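Local coordinates for protein Cry37AA1 (Bacillus thuringiensis, PDB 4RHZ) that binds calcium and forms a binary complex with Cry23Aa1, in which it probably acts as the C2-fold partner of an aerolysin-family insecticidal toxin, at residues N11-G16 against Y116-Y121; C74-V79 against S95-S100; N5-I10 against T57-I62. All coordinates share one frame; numbering follows the deposited sequence. Where two conformers were deposited one is given.

Interaction 1 of 3, residues N11-G16 against Y116-Y121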
loop_
_atom_site.group_PDB
_atom_site.type_symbol
_atom_site.label_atom_id
_atom_site.label_comp_id
_atom_site.label_asym_id
_atom_site.label_seq_id
_atom_site.Cartn_x
_atom_site.Cartn_y
_atom_site.Cartn_z
ATOM N N ASN B 11 8.957 13.898 4.427
ATOM C CA ASN B 11 8.630 14.356 3.096
ATOM C C ASN B 11 7.623 15.437 3.110
ATOM O O ASN B 11 6.621 15.322 3.823
ATOM C CB ASN B 11 8.106 13.182 2.291
ATOM C CG ASN B 11 9.228 12.374 1.721
ATOM O OD1 ASN B 11 9.847 12.813 0.780
ATOM N ND2 ASN B 11 9.549 11.234 2.318
ATOM N N PHE B 12 7.879 16.483 2.310
ATOM C CA PHE B 12 7.044 17.648 2.233
ATOM C C PHE B 12 6.284 17.682 0.902
ATOM O O PHE B 12 6.852 17.389 -0.106
ATOM C CB PHE B 12 7.909 18.888 2.333
ATOM C CG PHE B 12 8.784 18.953 3.592
ATOM C CD1 PHE B 12 10.062 18.373 3.607
ATOM C CD2 PHE B 12 8.328 19.649 4.745
ATOM C CE1 PHE B 12 10.871 18.464 4.757
ATOM C CE2 PHE B 12 9.112 19.761 5.876
ATOM C CZ PHE B 12 10.405 19.170 5.906
ATOM N N TYR B 13 5.015 18.110 0.894
ATOM C CA TYR B 13 4.185 18.091 -0.299
ATOM C C TYR B 13 3.415 19.372 -0.319
ATOM O O TYR B 13 2.928 19.782 0.746
ATOM C CB TYR B 13 3.209 16.922 -0.251
ATOM C CG TYR B 13 3.876 15.607 -0.243
ATOM C CD1 TYR B 13 4.193 14.941 -1.450
ATOM C CD2 TYR B 13 4.214 15.010 0.954
ATOM C CE1 TYR B 13 4.868 13.646 -1.433
ATOM C CE2 TYR B 13 4.811 13.765 0.995
ATOM C CZ TYR B 13 5.167 13.077 -0.206
ATOM O OH TYR B 13 5.786 11.821 -0.113
ATOM N N ASN B 14 3.306 20.006 -1.501
ATOM C CA ASN B 14 2.496 21.238 -1.715
ATOM C C ASN B 14 2.249 21.284 -3.222
ATOM O O ASN B 14 3.186 21.543 -3.960
ATOM C CB ASN B 14 3.277 22.472 -1.271
ATOM C CG ASN B 14 2.416 23.761 -1.091
ATOM O OD1 ASN B 14 1.175 23.779 -1.003
ATOM N ND2 ASN B 14 3.124 24.865 -0.978
ATOM N N GLU B 15 1.041 20.939 -3.684
ATOM C CA GLU B 15 0.706 20.944 -5.120
ATOM C C GLU B 15 0.878 22.352 -5.707
ATOM O O GLU B 15 0.272 23.304 -5.213
ATOM C CB GLU B 15 -0.728 20.538 -5.343
ATOM C CG GLU B 15 -0.858 19.622 -6.529
ATOM C CD GLU B 15 -2.292 19.408 -6.991
ATOM O OE1 GLU B 15 -2.934 20.314 -7.508
ATOM O OE2 GLU B 15 -2.763 18.277 -6.893
ATOM N N GLY B 16 1.701 22.501 -6.730
ATOM C CA GLY B 16 2.036 23.861 -7.226
ATOM C C GLY B 16 3.336 23.799 -7.987
ATOM O O GLY B 16 4.426 23.728 -7.383
ATOM N N TYR B 116 0.794 18.777 2.736
ATOM C CA TYR B 116 0.886 17.932 3.922
ATOM C C TYR B 116 2.303 17.475 4.130
ATOM O O TYR B 116 3.127 17.717 3.261
ATOM C CB TYR B 116 -0.011 16.706 3.753
ATOM C CG TYR B 116 0.344 15.742 2.621
ATOM C CD1 TYR B 116 1.076 14.581 2.852
ATOM C CD2 TYR B 116 -0.169 15.933 1.331
ATOM C CE1 TYR B 116 1.360 13.659 1.770
ATOM C CE2 TYR B 116 0.114 15.006 0.245
ATOM C CZ TYR B 116 0.875 13.935 0.467
ATOM O OH TYR B 116 1.070 13.058 -0.562
ATOM N N VAL B 117 2.581 16.750 5.230
ATOM C CA VAL B 117 3.920 16.244 5.499
ATOM C C VAL B 117 3.810 14.812 5.942
ATOM O O VAL B 117 2.795 14.485 6.579
ATOM C CB VAL B 117 4.540 17.040 6.673
ATOM C CG1 VAL B 117 5.873 16.497 7.054
ATOM C CG2 VAL B 117 4.698 18.502 6.301
ATOM N N THR B 118 4.802 13.953 5.640
ATOM C CA THR B 118 4.775 12.638 6.172
ATOM C C THR B 118 6.097 12.353 6.928
ATOM O O THR B 118 7.136 12.966 6.633
ATOM C CB THR B 118 4.603 11.555 5.084
ATOM O OG1 THR B 118 5.798 11.432 4.309
ATOM C CG2 THR B 118 3.344 11.734 4.192
ATOM N N ILE B 119 6.085 11.446 7.920
ATOM C CA ILE B 119 7.279 11.179 8.665
ATOM C C ILE B 119 7.357 9.718 8.905
ATOM O O ILE B 119 6.400 9.090 9.354
ATOM C CB ILE B 119 7.264 11.885 10.093
ATOM C CG1 ILE B 119 7.326 13.390 9.978
ATOM C CG2 ILE B 119 8.543 11.591 10.892
ATOM C CD1 ILE B 119 6.086 14.002 10.139
ATOM N N LYS B 120 8.527 9.165 8.679
ATOM C CA LYS B 120 8.774 7.753 8.859
ATOM C C LYS B 120 9.939 7.696 9.793
ATOM O O LYS B 120 10.752 8.594 9.724
ATOM C CB LYS B 120 9.253 7.274 7.495
ATOM C CG LYS B 120 9.954 5.999 7.482
ATOM C CD LYS B 120 10.665 5.792 6.130
ATOM C CE LYS B 120 11.251 4.383 6.098
ATOM N NZ LYS B 120 12.142 4.214 4.903
ATOM N N TYR B 121 10.042 6.694 10.673
ATOM C CA TYR B 121 11.194 6.649 11.541
ATOM C C TYR B 121 11.583 5.236 11.791
ATOM O O TYR B 121 10.731 4.385 11.700
ATOM C CB TYR B 121 10.929 7.366 12.895
ATOM C CG TYR B 121 9.989 6.689 13.882
ATOM C CD1 TYR B 121 10.492 6.051 15.014
ATOM C CD2 TYR B 121 8.600 6.727 13.704
ATOM C CE1 TYR B 121 9.642 5.443 15.951
ATOM C CE2 TYR B 121 7.723 6.166 14.682
ATOM C CZ TYR B 121 8.261 5.529 15.793
ATOM O OH TYR B 121 7.400 4.928 16.715
HETATM O O HOH W 1 5.390 10.240 1.785
#
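The ring of Y13 lies against the ring of Y116 in an offset stack, with centroids 4.3 Å apart and planes only 13° from parallel. Followed outward, Y13 begins at CB, which sits over the face of the Y116 ring, 3.8 Å from its centroid, as a CH-pi contact. CG is nearest Y116 CZ, at 3.5 Å. CD2 makes the closest touch, 3.3 Å from Y116 CE1, and CE2 runs on past the same atom toward the methyl CG2 of T118. On the other branch, CD1 and CE1 pass beneath Y116 OH, which stands over the centre of the Y13 ring. At the tip, Y13 OH reaches a water at 2.5 Å, and that water is also hydrogen-bonded to T118 OG1. Opposite first torsions make the overlap possible: Y13 CG is anti to its carbonyl carbon, whereas Y116 CG takes the crowded position between N and C (chi1 63°), so the two side chains cross obliquely while their rings stay nearly parallel. The backbone beneath is antiparallel, joining strands 4-13 and 115-125, the two central strands of one four-stranded sheet of the C2-fold sandwich. N11 and T118 form a hydrogen-bonded pair, N11 N to T118 O and T118 N to N11 O. Y13 and Y116 form another, less regular pair: Y13 N lies nearly on the Y116 C=O axis, but its N-H is turned off the line (136°), while Y116 N approaches Y13 O from above the carbonyl plane. On the buried face, F12 CD2 meets V117 CG2 at 4.1 Å.

Interaction 2 of 3, residues C74-V79 against S95-S100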
loop_
_atom_site.group_PDB
_atom_site.type_symbol
_atom_site.label_atom_id
_atom_site.label_comp_id
_atom_site.label_asym_id
_atom_site.label_seq_id
_atom_site.Cartn_x
_atom_site.Cartn_y
_atom_site.Cartn_z
ATOM N N CYS B 74 5.215 10.411 18.698
ATOM C CA CYS B 74 4.142 11.274 18.342
ATOM C C CYS B 74 4.734 12.464 17.674
ATOM O O CYS B 74 5.795 12.894 18.081
ATOM C CB CYS B 74 3.343 11.665 19.600
ATOM S SG CYS B 74 2.550 10.245 20.399
ATOM N N PHE B 75 4.082 13.031 16.648
ATOM C CA PHE B 75 4.753 14.062 15.852
ATOM C C PHE B 75 3.800 15.201 15.645
ATOM O O PHE B 75 2.582 14.978 15.549
ATOM C CB PHE B 75 5.154 13.516 14.465
ATOM C CG PHE B 75 6.107 12.364 14.494
ATOM C CD1 PHE B 75 5.633 11.053 14.467
ATOM C CD2 PHE B 75 7.480 12.576 14.491
ATOM C CE1 PHE B 75 6.520 9.952 14.504
ATOM C CE2 PHE B 75 8.415 11.474 14.454
ATOM C CZ PHE B 75 7.945 10.167 14.508
ATOM N N TYR B 76 4.319 16.411 15.492
ATOM C CA TYR B 76 3.477 17.531 15.027
ATOM C C TYR B 76 4.334 18.588 14.458
ATOM O O TYR B 76 5.536 18.606 14.711
ATOM C CB TYR B 76 2.679 18.138 16.182
ATOM C CG TYR B 76 3.497 18.827 17.306
ATOM C CD1 TYR B 76 3.547 20.199 17.376
ATOM C CD2 TYR B 76 4.151 18.093 18.300
ATOM C CE1 TYR B 76 4.215 20.850 18.402
ATOM C CE2 TYR B 76 4.853 18.740 19.331
ATOM C CZ TYR B 76 4.843 20.117 19.359
ATOM O OH TYR B 76 5.473 20.828 20.318
ATOM N N GLY B 77 3.721 19.506 13.743
ATOM C CA GLY B 77 4.490 20.449 12.989
ATOM C C GLY B 77 3.727 21.735 12.816
ATOM O O GLY B 77 2.469 21.745 12.804
ATOM N N ASP B 78 4.497 22.810 12.692
ATOM C CA ASP B 78 4.025 24.085 12.215
ATOM C C ASP B 78 4.844 24.340 10.956
ATOM O O ASP B 78 5.974 24.834 11.033
ATOM C CB ASP B 78 4.367 25.215 13.227
ATOM C CG ASP B 78 3.745 26.553 12.843
ATOM O OD1 ASP B 78 3.370 26.796 11.660
ATOM O OD2 ASP B 78 3.503 27.339 13.783
ATOM N N VAL B 79 4.297 23.992 9.806
ATOM C CA VAL B 79 5.070 23.973 8.549
ATOM C C VAL B 79 4.311 24.770 7.519
ATOM O O VAL B 79 3.149 24.503 7.257
ATOM C CB VAL B 79 5.300 22.514 8.052
ATOM C CG1 VAL B 79 6.163 22.472 6.760
ATOM C CG2 VAL B 79 5.929 21.668 9.153
ATOM N N SER B 95 -1.525 22.165 16.221
ATOM C CA SER B 95 -2.429 21.541 17.124
ATOM C C SER B 95 -2.614 20.045 16.785
ATOM O O SER B 95 -3.229 19.297 17.553
ATOM C CB SER B 95 -3.779 22.263 17.118
ATOM O OG SER B 95 -4.292 22.184 15.791
ATOM N N GLN B 96 -2.105 19.578 15.657
ATOM C CA GLN B 96 -2.426 18.205 15.284
ATOM C C GLN B 96 -1.249 17.301 15.581
ATOM O O GLN B 96 -0.221 17.399 14.881
ATOM C CB GLN B 96 -2.781 18.109 13.770
ATOM C CG GLN B 96 -2.866 16.629 13.309
ATOM C CD GLN B 96 -3.019 16.465 11.786
ATOM O OE1 GLN B 96 -2.135 16.824 10.998
ATOM N NE2 GLN B 96 -4.140 15.930 11.386
ATOM N N LYS B 97 -1.438 16.382 16.534
ATOM C CA LYS B 97 -0.479 15.397 16.909
ATOM C C LYS B 97 -0.857 14.033 16.355
ATOM O O LYS B 97 -2.032 13.597 16.513
ATOM C CB LYS B 97 -0.422 15.270 18.458
ATOM C CG LYS B 97 0.562 16.279 19.107
ATOM C CD LYS B 97 -0.095 17.656 19.207
ATOM C CE LYS B 97 0.796 18.656 20.035
ATOM N NZ LYS B 97 0.349 20.087 19.793
ATOM N N VAL B 98 0.093 13.352 15.688
ATOM C CA VAL B 98 -0.195 11.971 15.163
ATOM C C VAL B 98 0.930 11.077 15.567
ATOM O O VAL B 98 2.079 11.426 15.339
ATOM C CB VAL B 98 -0.397 11.931 13.564
ATOM C CG1 VAL B 98 -0.960 10.564 13.087
ATOM C CG2 VAL B 98 -1.379 13.042 13.105
ATOM N N CYS B 99 0.620 9.926 16.162
ATOM C CA CYS B 99 1.635 9.005 16.648
ATOM C C CYS B 99 1.659 7.705 15.776
ATOM O O CYS B 99 0.668 7.348 15.189
ATOM C CB CYS B 99 1.285 8.600 18.133
ATOM S SG CYS B 99 0.870 10.108 19.194
ATOM N N SER B 100 2.764 6.973 15.794
ATOM C CA SER B 100 2.805 5.637 15.226
ATOM C C SER B 100 3.884 4.790 15.908
ATOM O O SER B 100 4.781 5.323 16.536
ATOM C CB SER B 100 3.179 5.746 13.735
ATOM O OG SER B 100 4.415 6.447 13.617
HETATM O O HOH W 2 1.138 18.841 13.003
#
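Strands 73-81 and 89-100 form a beta hairpin at one border of the second four-stranded sheet of the C2-fold sandwich, and a disulfide ties them together here. C74 and C99 face each other as an antiparallel non-hydrogen-bonded pair with their CA atoms just 3.8 Å apart. Both SG atoms are anti to the carbonyl carbon, beside the backbone N, and the bond between C74 SG and C99 SG is 2.1 Å long with a chi3 of 105°. F75 and V98 follow as a hydrogen-bonded pair. V98 N donates to F75 O at 3.0 Å, in the carbonyl plane, whereas F75 N approaches V98 O from above the plane of the V98 carbonyl. The F75 ring turns to the buried face, where F8 and V106 pack on it. Past Y76 and K97 the backbones part, and a water bridges them: it accepts from G77 N at 2.8 Å and donates to Q96 O. The outer edge of 95-100 meets Cry23Aa1, whose Q230 bonds to C99 N and K97 O. K97 lies alongside Y76, pointing the same way. Its chain bends at chi2 (80°), which carries the aliphatic end over one ring face, CE 3.9 Å from the Y76 centroid. K97 NZ also bonds to P94 O, and it stands above the Y76 ring in a cation-pi contact, 4.2 Å from the centroid and 15° off the ring normal.

Interaction 3 of 3, residues N5-I10 against T57-I62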
loop_
_atom_site.group_PDB
_atom_site.type_symbol
_atom_site.label_atom_id
_atom_site.label_comp_id
_atom_site.label_asym_id
_atom_site.label_seq_id
_atom_site.Cartn_x
_atom_site.Cartn_y
_atom_site.Cartn_z
ATOM N N ASN B 5 19.617 5.168 18.154
ATOM C CA ASN B 5 19.788 6.060 17.016
ATOM C C ASN B 5 18.417 6.041 16.378
ATOM O O ASN B 5 17.903 5.014 16.082
ATOM C CB ASN B 5 20.916 5.542 16.073
ATOM C CG ASN B 5 22.343 5.964 16.550
ATOM O OD1 ASN B 5 22.551 7.113 16.917
ATOM N ND2 ASN B 5 23.320 5.062 16.484
ATOM N N ALA B 6 17.783 7.188 16.257
ATOM C CA ALA B 6 16.493 7.269 15.598
ATOM C C ALA B 6 16.655 8.094 14.323
ATOM O O ALA B 6 17.185 9.207 14.366
ATOM C CB ALA B 6 15.430 7.863 16.507
ATOM N N THR B 7 16.180 7.530 13.204
ATOM C CA THR B 7 16.363 8.123 11.870
ATOM C C THR B 7 14.985 8.439 11.311
ATOM O O THR B 7 14.149 7.584 11.200
ATOM C CB THR B 7 17.185 7.160 10.907
ATOM O OG1 THR B 7 18.487 6.880 11.480
ATOM C CG2 THR B 7 17.367 7.767 9.417
ATOM N N PHE B 8 14.761 9.717 11.042
ATOM C CA PHE B 8 13.515 10.272 10.680
ATOM C C PHE B 8 13.614 10.594 9.225
ATOM O O PHE B 8 14.598 11.215 8.799
ATOM C CB PHE B 8 13.279 11.584 11.502
ATOM C CG PHE B 8 13.200 11.320 12.992
ATOM C CD1 PHE B 8 14.326 11.482 13.813
ATOM C CD2 PHE B 8 12.047 10.786 13.549
ATOM C CE1 PHE B 8 14.279 11.170 15.146
ATOM C CE2 PHE B 8 11.975 10.466 14.905
ATOM C CZ PHE B 8 13.088 10.669 15.709
ATOM N N THR B 9 12.593 10.209 8.449
ATOM C CA THR B 9 12.607 10.621 7.032
ATOM C C THR B 9 11.371 11.390 6.786
ATOM O O THR B 9 10.308 10.845 6.887
ATOM C CB THR B 9 12.621 9.406 6.089
ATOM O OG1 THR B 9 13.747 8.616 6.428
ATOM C CG2 THR B 9 12.734 9.853 4.633
ATOM N N ILE B 10 11.516 12.640 6.424
ATOM C CA ILE B 10 10.420 13.487 6.348
ATOM C C ILE B 10 10.226 13.915 4.901
ATOM O O ILE B 10 11.215 14.305 4.241
ATOM C CB ILE B 10 10.740 14.769 7.162
ATOM C CG1 ILE B 10 11.137 14.413 8.630
ATOM C CG2 ILE B 10 9.634 15.748 7.034
ATOM C CD1 ILE B 10 11.501 15.623 9.465
ATOM N N THR B 57 16.323 14.058 5.864
ATOM C CA THR B 57 16.669 12.916 6.683
ATOM C C THR B 57 17.544 13.389 7.844
ATOM O O THR B 57 18.380 14.292 7.677
ATOM C CB THR B 57 17.364 11.854 5.846
ATOM O OG1 THR B 57 16.573 11.617 4.677
ATOM C CG2 THR B 57 17.524 10.559 6.614
ATOM N N GLN B 58 17.311 12.804 9.024
ATOM C CA GLN B 58 17.996 13.156 10.273
ATOM C C GLN B 58 18.073 11.971 11.212
ATOM O O GLN B 58 17.089 11.222 11.337
ATOM C CB GLN B 58 17.185 14.203 11.000
ATOM C CG GLN B 58 17.869 15.465 10.967
ATOM C CD GLN B 58 18.359 15.886 12.311
ATOM O OE1 GLN B 58 19.534 15.786 12.617
ATOM N NE2 GLN B 58 17.459 16.411 13.101
ATOM N N THR B 59 19.219 11.831 11.886
ATOM C CA THR B 59 19.401 10.853 12.936
ATOM C C THR B 59 19.753 11.558 14.237
ATOM O O THR B 59 20.539 12.505 14.249
ATOM C CB THR B 59 20.424 9.778 12.547
ATOM O OG1 THR B 59 19.981 9.188 11.340
ATOM C CG2 THR B 59 20.503 8.632 13.634
ATOM N N ILE B 60 19.150 11.075 15.317
ATOM C CA ILE B 60 19.134 11.733 16.639
ATOM C C ILE B 60 19.316 10.635 17.668
ATOM O O ILE B 60 18.821 9.504 17.489
ATOM C CB ILE B 60 17.722 12.346 16.943
ATOM C CG1 ILE B 60 17.378 13.483 16.010
ATOM C CG2 ILE B 60 17.648 12.945 18.325
ATOM C CD1 ILE B 60 16.089 14.122 16.405
ATOM N N LYS B 61 19.966 10.922 18.779
ATOM C CA LYS B 61 20.015 9.870 19.790
ATOM C C LYS B 61 18.911 10.061 20.795
ATOM O O LYS B 61 18.673 11.183 21.247
ATOM C CB LYS B 61 21.374 9.873 20.440
ATOM C CG LYS B 61 22.379 8.987 19.696
ATOM C CD LYS B 61 23.502 9.779 19.127
ATOM C CE LYS B 61 24.626 8.836 18.653
ATOM N NZ LYS B 61 25.134 8.037 19.827
ATOM N N ILE B 62 18.206 8.985 21.145
ATOM C CA ILE B 62 17.051 9.119 21.983
ATOM C C ILE B 62 16.859 7.954 22.948
ATOM O O ILE B 62 17.409 6.894 22.743
ATOM C CB ILE B 62 15.737 9.294 21.178
ATOM C CG1 ILE B 62 15.357 8.033 20.458
ATOM C CG2 ILE B 62 15.765 10.531 20.235
ATOM C CD1 ILE B 62 14.001 8.179 19.749
#
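T7 and T59 share the same first torsion, chi1 -59° and -56°, with OG1 anti to the carbonyl carbon and CG2 anti to the backbone N. On facing residues of antiparallel strands this turns the two hydroxyls toward each other, and T7 OG1 and T59 OG1 are hydrogen-bonded at 2.8 Å; either may be the donor. The side chains cross obliquely, so the methyl T59 CG2 also lies close to T7 OG1, while T7 CG2 reaches diagonally across to T57 CG2 of the partner strand at 4.0 Å. The CA atoms of T7 and T59 are 4.2 Å apart, in a non-hydrogen-bonded pair between two hydrogen-bonded ones. This ladder joins strand 4-13 to 55-62, an outermost strand of its four-stranded antiparallel sheet in the C2-fold sandwich. A6 N donates to I60 O at 2.8 Å and F8 N to Q58 O, both nearly straight and nearly along the C=O axis. The return bonds, I60 N to A6 O and Q58 N to F8 O, lie in the carbonyl planes. A6 O also receives a CA-H...O contact from T59 CA at 3.1 Å.

The face bearing A6, F8 and I60 turns inward. F8 and I60 meet at about a right angle, with I60 CD1 3.7 Å from F8 CE1, approaching the ring obliquely. I62, with CG1 between N and C (chi1 70°), extends CD1 to A6 CB at 3.6 Å. I40 of the opposing sheet packs on both F8 and I60. On the threonine face, N5 and K61 lie side by side, and N5 OD1 comes within 3.2 Å of K61 CE.

Interactions 1 and 3 belong to one sheet and share strand 4-13, which runs between 55-62 and 115-125 and pairs with both along its length; interaction 3 samples one side, interaction 1 the other near the strand's end. Their centres are 16 Å apart and their segments alternate along the chain. Interaction 2 lies in the other sheet, 12 Å from interaction 1 and nested within the loop that interaction 1 closes, and it begins after interaction 3 ends. The sheets meet where F75 packs on F8, I119 and Y121, and Y121 OH probably hydrogen-bonds to S100 O at 2.7 Å. One interior therefore joins all three contacts, while interaction 2 also presents its outer edge to Cry23Aa1.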